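Local coordinates for protein polysaccharide deacetylase (Streptococcus pyogenes, PDB 6DQ3) that removes N-acetyl groups from the cell wall linkage unit of streptococcal rhamnopolysaccharides, as a zinc-dependent member of carbohydrate esterase family 4, at residues D35-Q40 and L74-S79; V86-L91 and K121-V126; F130-V135 and L188-G193; G175-T180 and T195-I200. All coordinates share one frame; numbering follows the deposited sequence. Where two conformers were deposited one is given.

Overall arrangement
From the N terminus, interaction 1 first brings strand 71-77 back against helix 34-46 and closes a loop of 33 residues. Interaction 2 follows in series, laying helix 81-93 beside the end of helix 117-124. The two touch where Phe37 and Leu74 pack on Ile90 and Leu91. Interaction 3 reaches across 52 residues from the end of strand 128-132 to the chain entering strand 192-198. Interaction 4 joins the lead-in to helix 179-187 to the far end of that strand; because segment 175-180 precedes 188-193, the spans of interactions 3 and 4 cross. Asp78 of interaction 1 and His133 of interaction 3 share one zinc ion, while interactions 2 and 4 lie on opposite sides of the molecule's centre.

Interaction 1 (D35-Q40 and L74-S79); sequences DLFDQQ and LTFDDS. With ZN (zinc ion), chain D.
Between the sheet of this barrel-like deacetylase fold and the helices packed on its outside, Phe37 of helix 34-46 meets Phe76 of strand 71-77, a strand that leads to the zinc site. The rings approach from opposite directions and make an offset edge-to-face pair. The edge of Phe76 is directed toward the face of Phe37, with the planes 86° apart and the ring centroids separated by 5.9 Å. The touching is done at the outer ends of the rings: Phe37 CZ is 3.7 Å from Phe76 CZ, and Phe37 CE1 also lies close. Phe37 reaches this position because its CG is anti to the backbone N (chi1 -178°), which carries the ring away from the helix axis toward the sheet. Phenylalanine suits both places, being long enough to span the gap between helix and strand without bringing a polar atom into a buried layer. Ile17 touches both rings, and helix 81-93 adds Ala87, Ile90 and Leu91. At the other end of segment 74-79, Asp78 OD1 binds the zinc ion at 2.1 Å beside His133 and His137. Water 1, itself a zinc ligand, donates a hydrogen bond to Asp78 OD2 at 2.6 Å, so both carboxylate oxygens are engaged. The pair packs the helix on a strand ending in Thr-Phe-Asp-Asp, whose second aspartate joins two histidines on zinc, as is typical of carbohydrate esterase family 4.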
# COMPACT_ATOMS: atom_id res chain seq x y z
N ASP A 35 -14.58 12.33 -3.76
CA ASP A 35 -14.28 13.68 -4.24
C ASP A 35 -12.97 14.20 -3.64
O ASP A 35 -12.17 14.82 -4.34
CB ASP A 35 -15.43 14.63 -3.93
CG ASP A 35 -16.68 14.34 -4.75
OD1 ASP A 35 -16.54 13.87 -5.90
OD2 ASP A 35 -17.79 14.59 -4.24
N LEU A 36 -12.74 13.94 -2.35
CA LEU A 36 -11.51 14.39 -1.71
C LEU A 36 -10.30 13.65 -2.27
O LEU A 36 -9.24 14.26 -2.48
CB LEU A 36 -11.61 14.21 -0.20
CG LEU A 36 -10.34 14.51 0.61
CD1 LEU A 36 -9.93 15.96 0.41
CD2 LEU A 36 -10.54 14.21 2.08
N PHE A 37 -10.42 12.34 -2.49
CA PHE A 37 -9.34 11.60 -3.11
C PHE A 37 -8.99 12.20 -4.47
O PHE A 37 -7.82 12.43 -4.78
CB PHE A 37 -9.72 10.13 -3.23
CG PHE A 37 -8.65 9.26 -3.82
CD1 PHE A 37 -7.39 9.21 -3.26
CD2 PHE A 37 -8.91 8.49 -4.94
CE1 PHE A 37 -6.41 8.41 -3.80
CE2 PHE A 37 -7.94 7.69 -5.49
CZ PHE A 37 -6.68 7.65 -4.92
N ASP A 38 -10.02 12.50 -5.28
CA ASP A 38 -9.79 13.17 -6.56
C ASP A 38 -8.99 14.45 -6.36
O ASP A 38 -8.01 14.69 -7.06
CB ASP A 38 -11.14 13.45 -7.23
CG ASP A 38 -10.99 13.99 -8.64
OD1 ASP A 38 -10.50 15.13 -8.78
OD2 ASP A 38 -11.36 13.27 -9.60
N GLN A 39 -9.39 15.26 -5.37
CA GLN A 39 -8.72 16.55 -5.15
C GLN A 39 -7.30 16.37 -4.63
O GLN A 39 -6.43 17.19 -4.93
CB GLN A 39 -9.54 17.40 -4.19
CG GLN A 39 -10.86 17.90 -4.78
CD GLN A 39 -11.84 18.37 -3.72
OE1 GLN A 39 -11.47 18.63 -2.58
NE2 GLN A 39 -13.10 18.50 -4.11
N GLN A 40 -7.05 15.33 -3.84
CA GLN A 40 -5.69 15.05 -3.39
C GLN A 40 -4.79 14.68 -4.56
O GLN A 40 -3.68 15.20 -4.69
CB GLN A 40 -5.70 13.94 -2.34
CG GLN A 40 -6.32 14.34 -1.02
CD GLN A 40 -6.57 13.14 -0.12
OE1 GLN A 40 -6.49 12.00 -0.57
NE2 GLN A 40 -6.86 13.40 1.14
N LEU A 74 1.83 5.53 -3.38
CA LEU A 74 0.44 5.41 -2.96
C LEU A 74 0.16 3.94 -2.64
O LEU A 74 0.27 3.09 -3.53
CB LEU A 74 -0.51 5.89 -4.05
CG LEU A 74 -0.35 7.29 -4.64
CD1 LEU A 74 -1.45 7.53 -5.68
CD2 LEU A 74 -0.39 8.33 -3.55
N THR A 75 -0.21 3.66 -1.39
CA THR A 75 -0.50 2.29 -0.97
C THR A 75 -1.90 2.18 -0.38
O THR A 75 -2.37 3.09 0.31
CB THR A 75 0.53 1.77 0.06
OG1 THR A 75 0.36 2.43 1.32
CG2 THR A 75 1.95 1.98 -0.44
N PHE A 76 -2.55 1.05 -0.66
CA PHE A 76 -3.88 0.73 -0.18
C PHE A 76 -3.84 -0.66 0.43
O PHE A 76 -3.40 -1.61 -0.23
CB PHE A 76 -4.92 0.74 -1.31
CG PHE A 76 -5.22 2.10 -1.87
CD1 PHE A 76 -4.28 2.79 -2.61
CD2 PHE A 76 -6.47 2.68 -1.69
CE1 PHE A 76 -4.56 4.04 -3.13
CE2 PHE A 76 -6.76 3.92 -2.21
CZ PHE A 76 -5.80 4.60 -2.93
N ASP A 77 -4.32 -0.81 1.65
CA ASP A 77 -4.35 -2.12 2.29
C ASP A 77 -5.71 -2.79 2.16
O ASP A 77 -6.74 -2.13 1.95
CB ASP A 77 -3.98 -2.02 3.78
CG ASP A 77 -2.61 -1.40 4.01
OD1 ASP A 77 -1.77 -1.44 3.09
OD2 ASP A 77 -2.38 -0.88 5.12
N ASP A 78 -5.69 -4.13 2.25
CA ASP A 78 -6.85 -5.00 2.51
C ASP A 78 -7.62 -5.37 1.25
O ASP A 78 -8.66 -6.04 1.34
CB ASP A 78 -7.79 -4.33 3.52
CG ASP A 78 -7.19 -4.24 4.91
OD1 ASP A 78 -6.14 -4.86 5.14
OD2 ASP A 78 -7.74 -3.52 5.77
N SER A 79 -7.12 -4.99 0.09
CA SER A 79 -7.64 -5.40 -1.21
C SER A 79 -9.16 -5.39 -1.23
O SER A 79 -9.82 -6.38 -1.57
CB SER A 79 -7.09 -6.77 -1.60
OG SER A 79 -7.14 -7.68 -0.51
ZN ZN D . -4.94 -4.93 6.82
O HOH W 1 -6.72 -4.07 8.14

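Interaction 2 (V86-L91 and K121-V126)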
# COMPACT_ATOMS: atom_id res chain seq x y z
N VAL A 86 -13.84 2.42 -7.13
CA VAL A 86 -13.80 3.85 -6.85
C VAL A 86 -12.39 4.41 -7.07
O VAL A 86 -12.20 5.32 -7.88
CB VAL A 86 -14.29 4.13 -5.42
CG1 VAL A 86 -14.37 5.62 -5.15
CG2 VAL A 86 -15.66 3.47 -5.19
N ALA A 87 -11.40 3.86 -6.37
CA ALA A 87 -10.07 4.46 -6.41
C ALA A 87 -9.43 4.33 -7.80
O ALA A 87 -8.83 5.28 -8.30
CB ALA A 87 -9.17 3.83 -5.35
N TYR A 88 -9.56 3.15 -8.41
CA TYR A 88 -8.85 2.88 -9.67
C TYR A 88 -9.25 3.82 -10.80
O TYR A 88 -8.35 4.33 -11.50
CB TYR A 88 -9.09 1.41 -10.03
CG TYR A 88 -8.55 0.97 -11.36
CD1 TYR A 88 -7.20 1.09 -11.66
CD2 TYR A 88 -9.38 0.41 -12.32
CE1 TYR A 88 -6.71 0.69 -12.88
CE2 TYR A 88 -8.90 0.01 -13.54
CZ TYR A 88 -7.56 0.15 -13.81
OH TYR A 88 -7.07 -0.25 -15.03
N PRO A 89 -10.53 4.09 -11.05
CA PRO A 89 -10.86 5.08 -12.10
C PRO A 89 -10.24 6.45 -11.84
O PRO A 89 -9.78 7.11 -12.77
CB PRO A 89 -12.39 5.15 -12.06
CG PRO A 89 -12.82 3.85 -11.47
CD PRO A 89 -11.73 3.43 -10.51
N ILE A 90 -10.24 6.89 -10.58
CA ILE A 90 -9.67 8.18 -10.25
C ILE A 90 -8.15 8.17 -10.43
O ILE A 90 -7.56 9.14 -10.90
CB ILE A 90 -10.08 8.59 -8.82
CG1 ILE A 90 -11.60 8.71 -8.74
CG2 ILE A 90 -9.41 9.89 -8.43
CD1 ILE A 90 -12.17 8.89 -7.34
N LEU A 91 -7.50 7.05 -10.10
CA LEU A 91 -6.07 6.95 -10.34
C LEU A 91 -5.76 7.03 -11.83
O LEU A 91 -4.83 7.73 -12.25
CB LEU A 91 -5.52 5.66 -9.74
CG LEU A 91 -5.48 5.64 -8.22
CD1 LEU A 91 -5.57 4.21 -7.70
CD2 LEU A 91 -4.21 6.32 -7.70
N LYS A 121 -5.52 -8.43 -12.72
CA LYS A 121 -4.86 -8.54 -14.02
C LYS A 121 -5.19 -7.34 -14.90
O LYS A 121 -4.32 -6.84 -15.62
CB LYS A 121 -5.26 -9.85 -14.70
CG LYS A 121 -4.80 -11.10 -13.96
CD LYS A 121 -5.34 -12.37 -14.61
CE LYS A 121 -4.80 -13.62 -13.93
NZ LYS A 121 -5.27 -14.86 -14.61
N GLU A 122 -6.43 -6.86 -14.84
CA GLU A 122 -6.81 -5.66 -15.59
C GLU A 122 -6.02 -4.46 -15.09
O GLU A 122 -5.46 -3.70 -15.89
CB GLU A 122 -8.31 -5.41 -15.46
CG GLU A 122 -8.77 -4.10 -16.10
CD GLU A 122 -10.22 -3.74 -15.79
OE1 GLU A 122 -10.98 -4.60 -15.31
OE2 GLU A 122 -10.59 -2.57 -16.02
N MET A 123 -5.97 -4.27 -13.77
CA MET A 123 -5.39 -3.06 -13.21
C MET A 123 -3.88 -3.01 -13.37
O MET A 123 -3.30 -1.92 -13.47
CB MET A 123 -5.77 -2.95 -11.73
CG MET A 123 -7.23 -2.58 -11.49
SD MET A 123 -7.63 -2.25 -9.76
CE MET A 123 -7.73 -3.91 -9.10
N LYS A 124 -3.21 -4.17 -13.41
CA LYS A 124 -1.76 -4.18 -13.60
C LYS A 124 -1.36 -3.59 -14.94
O LYS A 124 -0.24 -3.08 -15.09
CB LYS A 124 -1.22 -5.61 -13.49
CG LYS A 124 -1.16 -6.16 -12.08
CD LYS A 124 -0.58 -7.57 -12.06
CE LYS A 124 0.88 -7.60 -12.52
NZ LYS A 124 1.50 -8.94 -12.36
N GLN A 125 -2.24 -3.65 -15.94
CA GLN A 125 -1.92 -3.10 -17.25
C GLN A 125 -2.07 -1.59 -17.31
O GLN A 125 -1.70 -0.99 -18.33
CB GLN A 125 -2.79 -3.77 -18.32
CG GLN A 125 -2.52 -5.25 -18.47
CD GLN A 125 -3.44 -5.92 -19.46
OE1 GLN A 125 -4.55 -5.45 -19.70
NE2 GLN A 125 -2.99 -7.02 -20.04
N VAL A 126 -2.59 -0.96 -16.26
CA VAL A 126 -2.76 0.48 -16.25
C VAL A 126 -2.24 1.05 -14.93
O VAL A 126 -2.88 1.89 -14.30
CB VAL A 126 -4.24 0.87 -16.47
CG1 VAL A 126 -4.36 2.36 -16.81
CG2 VAL A 126 -4.85 0.02 -17.57
O HOH W 2 -8.99 -0.74 -16.86
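Glu122 is the first residue of segment 121-126 to meet Tyr88. Its extended chain, with CG anti to the backbone N (chi1 174°), brings the carboxylate to the edge of the ring. Water 2 joins the two polar ends: it donates to Glu122 OE2 at 2.6 Å and is hydrogen-bonded to Tyr88 OH at 2.7 Å, lying in the plane of the ring. The other carboxylate oxygen, OE1, takes a hydrogen bond from Tyr84. Met123 comes next and covers a face of Tyr88. Its CG stands 3.4 Å from the ring centroid and only 5° off the normal, a CH-pi contact, and SD follows at 4.0 Å from the centroid to give a Met-aromatic contact. An unbranched, polarisable methionine suits this flat surface. Three residues on, Val126 crosses the tyrosine at about a right angle, its CB 3.4 Å from Tyr88 OH. Tyrosine thus offers an apolar face to Met123 while its hydroxyl reaches the water. Around this contact, Met123 packs on Phe83 of helix 81-93 and on Met128 and Phe130 of strand 128-132, while Ile90 and Leu91 lean on helix 34-46.

Interaction 3 (F130-V135 and L188-G193). With ZN (zinc ion), chain D.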
# COMPACT_ATOMS: atom_id res chain seq x y z
N PHE A 130 0.21 -5.07 -7.07
CA PHE A 130 -0.46 -5.84 -6.04
C PHE A 130 0.55 -6.65 -5.25
O PHE A 130 1.18 -7.58 -5.77
CB PHE A 130 -1.55 -6.70 -6.67
CG PHE A 130 -2.57 -5.87 -7.38
CD1 PHE A 130 -3.60 -5.28 -6.67
CD2 PHE A 130 -2.45 -5.60 -8.73
CE1 PHE A 130 -4.52 -4.48 -7.29
CE2 PHE A 130 -3.37 -4.79 -9.37
CZ PHE A 130 -4.41 -4.23 -8.65
N GLN A 131 0.71 -6.27 -3.99
CA GLN A 131 1.73 -6.82 -3.11
C GLN A 131 1.05 -7.59 -1.98
O GLN A 131 -0.16 -7.86 -2.01
CB GLN A 131 2.64 -5.68 -2.63
CG GLN A 131 3.32 -4.90 -3.76
CD GLN A 131 4.28 -5.75 -4.59
OE1 GLN A 131 5.11 -6.47 -4.05
NE2 GLN A 131 4.14 -5.68 -5.91
N ASP A 132 1.84 -7.96 -0.97
CA ASP A 132 1.41 -8.96 -0.01
C ASP A 132 0.80 -8.35 1.25
O ASP A 132 1.29 -7.36 1.78
CB ASP A 132 2.60 -9.84 0.38
CG ASP A 132 2.19 -11.04 1.18
OD1 ASP A 132 2.01 -10.91 2.41
OD2 ASP A 132 2.03 -12.12 0.58
N HIS A 133 -0.29 -8.98 1.72
CA HIS A 133 -0.91 -8.62 2.99
C HIS A 133 -1.34 -9.87 3.74
O HIS A 133 -2.36 -9.86 4.44
CB HIS A 133 -2.08 -7.67 2.75
CG HIS A 133 -2.41 -6.79 3.93
ND1 HIS A 133 -1.45 -6.32 4.80
CD2 HIS A 133 -3.59 -6.29 4.36
CE1 HIS A 133 -2.03 -5.58 5.73
NE2 HIS A 133 -3.33 -5.54 5.48
N THR A 134 -0.57 -10.95 3.60
CA THR A 134 -0.76 -12.26 4.22
C THR A 134 -1.95 -13.01 3.62
O THR A 134 -2.72 -12.46 2.82
CB THR A 134 -0.95 -12.18 5.74
OG1 THR A 134 -2.29 -11.77 6.05
CG2 THR A 134 0.05 -11.22 6.37
N VAL A 135 -2.11 -14.28 4.01
CA VAL A 135 -3.23 -15.08 3.54
C VAL A 135 -4.49 -14.75 4.31
O VAL A 135 -5.53 -14.45 3.73
CB VAL A 135 -2.89 -16.59 3.65
CG1 VAL A 135 -4.09 -17.42 3.17
CG2 VAL A 135 -1.64 -16.94 2.87
N LEU A 188 12.34 -14.83 3.05
CA LEU A 188 11.39 -15.10 1.98
C LEU A 188 11.57 -14.19 0.78
O LEU A 188 10.73 -14.19 -0.12
CB LEU A 188 9.96 -14.97 2.52
CG LEU A 188 9.55 -15.96 3.61
CD1 LEU A 188 8.16 -15.65 4.12
CD2 LEU A 188 9.63 -17.38 3.07
N ASN A 189 12.64 -13.39 0.76
CA ASN A 189 13.03 -12.56 -0.37
C ASN A 189 12.09 -11.37 -0.58
O ASN A 189 12.00 -10.85 -1.70
CB ASN A 189 13.13 -13.40 -1.65
CG ASN A 189 14.30 -14.39 -1.61
OD1 ASN A 189 14.14 -15.58 -1.90
ND2 ASN A 189 15.48 -13.90 -1.24
N TYR A 190 11.40 -10.92 0.46
CA TYR A 190 10.79 -9.61 0.42
C TYR A 190 11.86 -8.53 0.44
O TYR A 190 12.86 -8.65 1.14
CB TYR A 190 9.85 -9.42 1.61
CG TYR A 190 8.54 -10.14 1.48
CD1 TYR A 190 7.53 -9.62 0.68
CD2 TYR A 190 8.31 -11.32 2.15
CE1 TYR A 190 6.33 -10.27 0.56
CE2 TYR A 190 7.12 -11.98 2.03
CZ TYR A 190 6.12 -11.45 1.24
OH TYR A 190 4.93 -12.11 1.12
N LYS A 191 11.64 -7.47 -0.33
CA LYS A 191 12.59 -6.36 -0.40
C LYS A 191 12.13 -5.14 0.37
O LYS A 191 12.96 -4.36 0.84
CB LYS A 191 12.81 -5.96 -1.87
CG LYS A 191 13.35 -7.08 -2.75
CD LYS A 191 14.70 -7.57 -2.25
CE LYS A 191 15.24 -8.73 -3.08
NZ LYS A 191 16.56 -9.20 -2.58
N LEU A 192 10.81 -4.97 0.52
CA LEU A 192 10.21 -3.84 1.19
C LEU A 192 9.13 -4.31 2.15
O LEU A 192 8.43 -5.29 1.89
CB LEU A 192 9.57 -2.85 0.20
CG LEU A 192 10.50 -2.17 -0.80
CD1 LEU A 192 9.65 -1.39 -1.82
CD2 LEU A 192 11.48 -1.25 -0.10
N GLY A 193 8.99 -3.59 3.26
CA GLY A 193 7.93 -3.84 4.22
C GLY A 193 7.42 -2.52 4.76
O GLY A 193 8.22 -1.62 5.05
ZN ZN D . -4.94 -4.93 6.82
O HOH W 1 -6.72 -4.07 8.14
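Asp132, which forms an Asx turn at the end of strand 128-132, meets Tyr190 just before the zinc-binding His133. The two side chains cross at about a right angle, with carboxylate and ring planes 71° apart, and the hydroxyl of Tyr190 stands over one face of the carboxylate, with Tyr190 OH 2.9 Å from Asp132 CG. The polar ends find their main partners on helix 145-162: Tyr190 OH bonds to the carbonyl O of Met152, and Asp132 OD2 to Ser155 OG. The opposite face of the carboxylate looks toward Thr134, whose N donates to Asp132 OD1 at 2.8 Å from above the plane, 53° out of it. With CG anti to the backbone N (chi1 -170°), the short aspartate side chain can serve its own backbone and still meet the tyrosine. Tyr190 follows the Schellman motif that ends helix 179-187, with Asn189 at positive phi; a phenol is long enough to reach Asp132 and ends in a hydroxyl for Met152 O. The turn delivers His133 to the metal, in company with Asp78 and His137; His133 ND1 is hydrogen-bonded to Ala171 O, and His133 NE2 binds zinc at 2.2 Å.

Interaction 4 (G175-T180 and T195-I200). With ZN (zinc ion), chain I.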
# COMPACT_ATOMS: atom_id res chain seq x y z
N GLY A 175 -0.11 -3.28 11.21
CA GLY A 175 1.19 -2.72 11.50
C GLY A 175 1.96 -3.46 12.57
O GLY A 175 2.93 -2.91 13.09
N ARG A 176 1.57 -4.68 12.90
CA ARG A 176 2.16 -5.42 14.00
C ARG A 176 3.24 -6.37 13.49
O ARG A 176 3.01 -7.13 12.55
CB ARG A 176 1.09 -6.19 14.76
CG ARG A 176 0.02 -5.31 15.37
CD ARG A 176 -0.98 -6.13 16.16
NE ARG A 176 -2.17 -5.34 16.49
CZ ARG A 176 -3.23 -5.82 17.13
NH1 ARG A 176 -3.26 -7.09 17.52
NH2 ARG A 176 -4.26 -5.03 17.38
N TYR A 177 4.40 -6.32 14.13
CA TYR A 177 5.51 -7.17 13.73
C TYR A 177 6.48 -7.27 14.90
O TYR A 177 6.51 -6.41 15.77
CB TYR A 177 6.23 -6.60 12.50
CG TYR A 177 6.75 -5.19 12.71
CD1 TYR A 177 5.91 -4.10 12.54
CD2 TYR A 177 8.07 -4.96 13.06
CE1 TYR A 177 6.37 -2.81 12.73
CE2 TYR A 177 8.54 -3.67 13.25
CZ TYR A 177 7.68 -2.60 13.08
OH TYR A 177 8.13 -1.31 13.26
N ASN A 178 7.27 -8.33 14.90
CA ASN A 178 8.38 -8.43 15.84
C ASN A 178 9.66 -8.77 15.08
O ASN A 178 9.67 -8.83 13.85
CB ASN A 178 8.09 -9.45 16.95
CG ASN A 178 7.82 -10.86 16.44
OD1 ASN A 178 7.97 -11.16 15.24
ND2 ASN A 178 7.42 -11.74 17.35
N ASP A 179 10.75 -8.94 15.83
CA ASP A 179 12.03 -9.24 15.20
C ASP A 179 11.89 -10.46 14.29
O ASP A 179 12.40 -10.46 13.16
CB ASP A 179 13.14 -9.45 16.24
CG ASP A 179 12.75 -10.40 17.37
OD1 ASP A 179 11.74 -11.12 17.27
OD2 ASP A 179 13.48 -10.43 18.38
N THR A 180 11.15 -11.47 14.75
CA THR A 180 10.95 -12.69 13.96
C THR A 180 10.26 -12.39 12.63
O THR A 180 10.66 -12.91 11.58
CB THR A 180 10.14 -13.70 14.78
OG1 THR A 180 10.95 -14.21 15.85
CG2 THR A 180 9.66 -14.84 13.91
N THR A 195 4.80 -0.43 7.56
CA THR A 195 4.19 -0.48 8.87
C THR A 195 3.05 0.53 8.93
O THR A 195 2.67 1.13 7.91
CB THR A 195 5.24 -0.18 9.93
OG1 THR A 195 5.54 1.22 9.89
CG2 THR A 195 6.52 -0.98 9.68
N THR A 196 2.52 0.75 10.13
CA THR A 196 1.62 1.88 10.37
C THR A 196 2.26 2.96 11.24
O THR A 196 1.55 3.82 11.77
CB THR A 196 0.30 1.40 11.00
OG1 THR A 196 0.53 0.74 12.25
CG2 THR A 196 -0.44 0.45 10.05
N ASN A 197 3.59 2.92 11.42
CA ASN A 197 4.30 3.98 12.13
C ASN A 197 4.23 5.27 11.31
O ASN A 197 4.65 5.29 10.15
CB ASN A 197 5.76 3.59 12.36
CG ASN A 197 5.91 2.31 13.18
OD1 ASN A 197 5.06 1.96 13.99
ND2 ASN A 197 7.02 1.61 12.96
N GLU A 198 3.74 6.34 11.92
CA GLU A 198 3.48 7.58 11.18
C GLU A 198 4.76 8.34 10.85
O GLU A 198 5.62 8.55 11.71
CB GLU A 198 2.53 8.47 11.99
CG GLU A 198 2.16 9.80 11.34
CD GLU A 198 1.29 9.65 10.11
OE1 GLU A 198 0.60 8.61 9.97
OE2 GLU A 198 1.30 10.57 9.27
N GLY A 199 4.87 8.75 9.60
CA GLY A 199 5.95 9.63 9.17
C GLY A 199 6.33 9.36 7.73
O GLY A 199 5.90 8.39 7.11
N ILE A 200 7.16 10.26 7.20
CA ILE A 200 7.79 10.03 5.90
C ILE A 200 8.81 8.91 6.04
O ILE A 200 9.39 8.69 7.12
CB ILE A 200 8.44 11.33 5.38
CG1 ILE A 200 7.38 12.43 5.30
CG2 ILE A 200 9.10 11.09 4.04
CD1 ILE A 200 7.92 13.81 4.95
ZN ZN I . 11.41 -12.16 19.09
O HOH W 3 3.57 -0.36 12.71
O HOH W 4 13.18 -13.46 19.40
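Tyr177 touches Thr195 with its CE1 corner and offers its hydroxyl to Asn197, linking the approach to helix 179-187 with strand 192-198 of one beta-alpha-beta unit. CG of Tyr177 lies between the backbone N and the carbonyl carbon (chi1 57°), a less common choice that turns the ring toward the strand, where Tyr177 CE1 comes 3.6 Å from Thr195 CG2. The methyl can point to this corner because Thr195 OG1 is turned back over its own backbone (chi1 73°). There it accepts from Asn197 N at 3.0 Å, forming an ST turn, and it pairs with the carbonyl O of Leu210. Threonine therefore serves two needs, a methyl for the ring and a hydroxyl for the chain. In the conformer given, one of two deposited, Asn197 ND2 donates to Tyr177 OH at 3.1 Å, with a bent N-H...O angle of 142°. Gly175, at positive phi, passes close to Thr196, its CA 3.6 Å from Thr196 OG1; the hydroxyl occupies the side where a side chain would project. Water 3 draws the pieces together, donating to Gly175 O at 2.7 Å and to Asn197 OD1, and accepting from Thr196 N. Farther along, Asn178 caps the helix and Asp179 OD1 holds another zinc ion, near the surface, at 2.1 Å. The join thus pairs a methyl-ring contact with a bent amide-to-hydroxyl bond and a water that satisfies three polar groups.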